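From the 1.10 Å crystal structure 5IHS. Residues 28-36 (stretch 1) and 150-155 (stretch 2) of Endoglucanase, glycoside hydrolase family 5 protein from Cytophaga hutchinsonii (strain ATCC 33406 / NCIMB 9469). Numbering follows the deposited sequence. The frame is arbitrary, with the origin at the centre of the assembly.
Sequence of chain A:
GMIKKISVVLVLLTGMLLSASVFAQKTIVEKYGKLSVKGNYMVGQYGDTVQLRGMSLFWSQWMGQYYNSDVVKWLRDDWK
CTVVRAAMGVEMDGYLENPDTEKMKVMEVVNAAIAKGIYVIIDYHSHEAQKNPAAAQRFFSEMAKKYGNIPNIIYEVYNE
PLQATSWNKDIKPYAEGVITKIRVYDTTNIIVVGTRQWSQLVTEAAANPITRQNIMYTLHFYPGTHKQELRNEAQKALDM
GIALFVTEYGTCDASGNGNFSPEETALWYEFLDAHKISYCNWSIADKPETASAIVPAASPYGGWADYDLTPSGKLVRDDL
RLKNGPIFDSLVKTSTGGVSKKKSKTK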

# COMPACT_ATOMS: atom_id res chain seq x y z
N ILE A 28 17.74 -2.21 -1.11
CA ILE A 28 17.00 -1.09 -0.54
C ILE A 28 16.75 -1.31 0.94
O ILE A 28 16.88 -0.38 1.75
CB ILE A 28 15.67 -0.92 -1.30
CG1 ILE A 28 15.89 -0.54 -2.77
CG2 ILE A 28 14.76 0.07 -0.58
CD1 ILE A 28 16.50 0.83 -2.98
N VAL A 29 16.34 -2.52 1.31
CA VAL A 29 16.04 -2.80 2.71
C VAL A 29 17.31 -2.80 3.55
O VAL A 29 17.30 -2.40 4.71
CB VAL A 29 15.22 -4.10 2.81
CG1 VAL A 29 15.04 -4.56 4.23
CG2 VAL A 29 13.84 -3.89 2.16
N GLU A 30 18.45 -3.20 2.97
CA GLU A 30 19.71 -3.06 3.70
C GLU A 30 20.08 -1.59 3.88
O GLU A 30 20.63 -1.21 4.92
CB GLU A 30 20.83 -3.83 2.99
CG GLU A 30 20.70 -5.32 3.19
CD GLU A 30 21.65 -6.14 2.34
OE1 GLU A 30 22.28 -5.58 1.42
OE2 GLU A 30 21.75 -7.36 2.57
N LYS A 31 19.77 -0.75 2.90
CA LYS A 31 20.06 0.68 2.99
C LYS A 31 19.29 1.34 4.13
O LYS A 31 19.88 2.05 4.96
CB LYS A 31 19.76 1.37 1.66
CG LYS A 31 20.01 2.88 1.66
CD LYS A 31 19.53 3.53 0.37
CE LYS A 31 19.74 5.03 0.35
NZ LYS A 31 21.17 5.42 0.30
N TYR A 32 17.97 1.15 4.18
CA TYR A 32 17.15 1.89 5.14
C TYR A 32 16.89 1.11 6.42
O TYR A 32 16.68 1.72 7.48
CB TYR A 32 15.81 2.28 4.51
CG TYR A 32 15.88 3.32 3.41
CD1 TYR A 32 16.63 4.48 3.54
CD2 TYR A 32 15.13 3.16 2.25
CE1 TYR A 32 16.65 5.44 2.54
CE2 TYR A 32 15.15 4.11 1.25
CZ TYR A 32 15.89 5.25 1.39
OH TYR A 32 15.86 6.17 0.36
N GLY A 33 16.85 -0.22 6.35
CA GLY A 33 16.66 -1.06 7.52
C GLY A 33 15.24 -1.05 8.07
O GLY A 33 14.25 -0.84 7.35
N LYS A 34 15.14 -1.28 9.37
CA LYS A 34 13.85 -1.29 10.05
C LYS A 34 13.23 0.09 9.99
O LYS A 34 13.89 1.10 10.24
CB LYS A 34 14.05 -1.68 11.51
CG LYS A 34 14.46 -3.12 11.75
CD LYS A 34 14.73 -3.36 13.24
CE LYS A 34 14.98 -4.81 13.56
NZ LYS A 34 15.21 -4.96 15.02
N LEU A 35 11.93 0.13 9.71
CA LEU A 35 11.16 1.36 9.60
C LEU A 35 10.38 1.62 10.88
O LEU A 35 9.95 0.70 11.58
CB LEU A 35 10.19 1.28 8.43
CG LEU A 35 10.84 0.97 7.08
CD1 LEU A 35 9.76 0.87 6.01
CD2 LEU A 35 11.88 2.01 6.68
N SER A 36 10.16 2.90 11.16
CA SER A 36 9.37 3.32 12.30
C SER A 36 8.73 4.66 11.97
O SER A 36 8.93 5.22 10.89
CB SER A 36 10.22 3.35 13.57
OG SER A 36 11.29 4.24 13.39
N ILE A 150 11.40 -9.40 10.54
CA ILE A 150 11.92 -9.13 9.21
C ILE A 150 11.61 -7.69 8.83
O ILE A 150 10.45 -7.28 8.88
CB ILE A 150 11.35 -10.13 8.18
CG1 ILE A 150 11.76 -11.53 8.65
CG2 ILE A 150 11.87 -9.83 6.80
CD1 ILE A 150 11.22 -12.64 7.84
N PRO A 151 12.61 -6.89 8.42
CA PRO A 151 12.37 -5.45 8.26
C PRO A 151 11.55 -5.07 7.05
O PRO A 151 11.06 -3.93 6.96
CB PRO A 151 13.78 -4.87 8.17
CG PRO A 151 14.61 -6.01 7.63
CD PRO A 151 14.04 -7.24 8.27
N ASN A 152 11.38 -5.98 6.10
CA ASN A 152 10.67 -5.65 4.86
C ASN A 152 9.18 -5.41 5.06
O ASN A 152 8.54 -4.83 4.18
CB ASN A 152 10.80 -6.81 3.87
CG ASN A 152 12.23 -7.25 3.66
OD1 ASN A 152 12.89 -7.71 4.61
ND2 ASN A 152 12.70 -7.19 2.41
N ILE A 153 8.60 -5.90 6.16
CA ILE A 153 7.15 -6.05 6.29
C ILE A 153 6.50 -4.75 6.76
O ILE A 153 6.91 -4.16 7.76
CB ILE A 153 6.83 -7.16 7.30
CG1 ILE A 153 7.61 -8.46 7.04
CG2 ILE A 153 5.31 -7.37 7.39
CD1 ILE A 153 7.31 -9.10 5.73
N ILE A 154 5.42 -4.38 6.08
CA ILE A 154 4.48 -3.34 6.49
C ILE A 154 3.09 -3.98 6.46
O ILE A 154 2.73 -4.64 5.49
CB ILE A 154 4.53 -2.14 5.51
CG1 ILE A 154 5.94 -1.53 5.48
CG2 ILE A 154 3.48 -1.10 5.87
CD1 ILE A 154 6.19 -0.64 4.27
N TYR A 155 2.32 -3.82 7.54
CA TYR A 155 0.98 -4.38 7.62
C TYR A 155 -0.06 -3.31 7.31
O TYR A 155 0.05 -2.18 7.78
CB TYR A 155 0.70 -4.94 9.02
CG TYR A 155 1.70 -5.96 9.49
CD1 TYR A 155 1.56 -7.30 9.19
CD2 TYR A 155 2.79 -5.58 10.26
CE1 TYR A 155 2.48 -8.24 9.64
CE2 TYR A 155 3.71 -6.51 10.72
CZ TYR A 155 3.55 -7.84 10.41
OH TYR A 155 4.45 -8.78 10.84
O HOH W 1 10.43 -2.23 9.01

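The two stretches meet in a small, mainly apolar contact without a direct hydrogen bond between them, and a single water links their backbones. Together they bury 261 Å² of surface, joining segments more than a hundred residues apart in the sequence.

In the first stretch, a helix spanning residues 28-32 gives way to a short loop and then to a strand that begins at Leu35. The helix closes with backbone hydrogen bonds from Tyr32 N to Ile28 O (3.1 Å) and from Gly33 N to Val29 O (2.8 Å). Gly33 then leaves helical geometry with a phi of 74°, a value that glycine adopts readily, and the chain turns toward the strand. The second stretch makes a type I beta turn from Ile150 to Ile153, which places Pro151 and Asn152 at its two central positions, before it too enters a strand. The backbones come close where the loop passes the turn, with Lys34 CA 4.8 Å from Pro151 CA; at the helix, Val29 CA and Asn152 CA are 6.4 Å apart.

Pro151 has the largest share of the covered surface. Its CA-to-CB bond points toward the first stretch, and its ring packs against Val29, with Val29 CG1 3.7 Å from Pro151 CG. The pairing is purely van der Waals, between a branched aliphatic side chain in the t rotamer and the carbons of a rigid ring. The same ring also borders the loop, where Pro151 CB lies 4.1 Å from Gly33 C and 4.0 Å from Lys34 CG. Lys34 contributes the aliphatic base of its side chain here, while its extended chain leads the charged end away.

Val29 also reaches Asn152, whose CA-to-CB bond points away but whose side-chain end comes nearer. Val29 CG2 lies 3.5 Å from Asn152 ND2, a contact between a methyl group and an amide that cannot be a hydrogen bond; the amide nitrogen is satisfied elsewhere in the structure. Farther along, Leu35 points toward the second stretch and meets the end of Ile154, with Leu35 CD1 4.2 Å from Ile154 CD1, a looser apolar contact between two buried side chains.

The polar link is made by water 1, which accepts a hydrogen bond from Leu35 N (2.9 Å) and donates one to Pro151 O (2.7 Å). These two backbone atoms are too far apart to bond directly, so the water spans the gap and satisfies both.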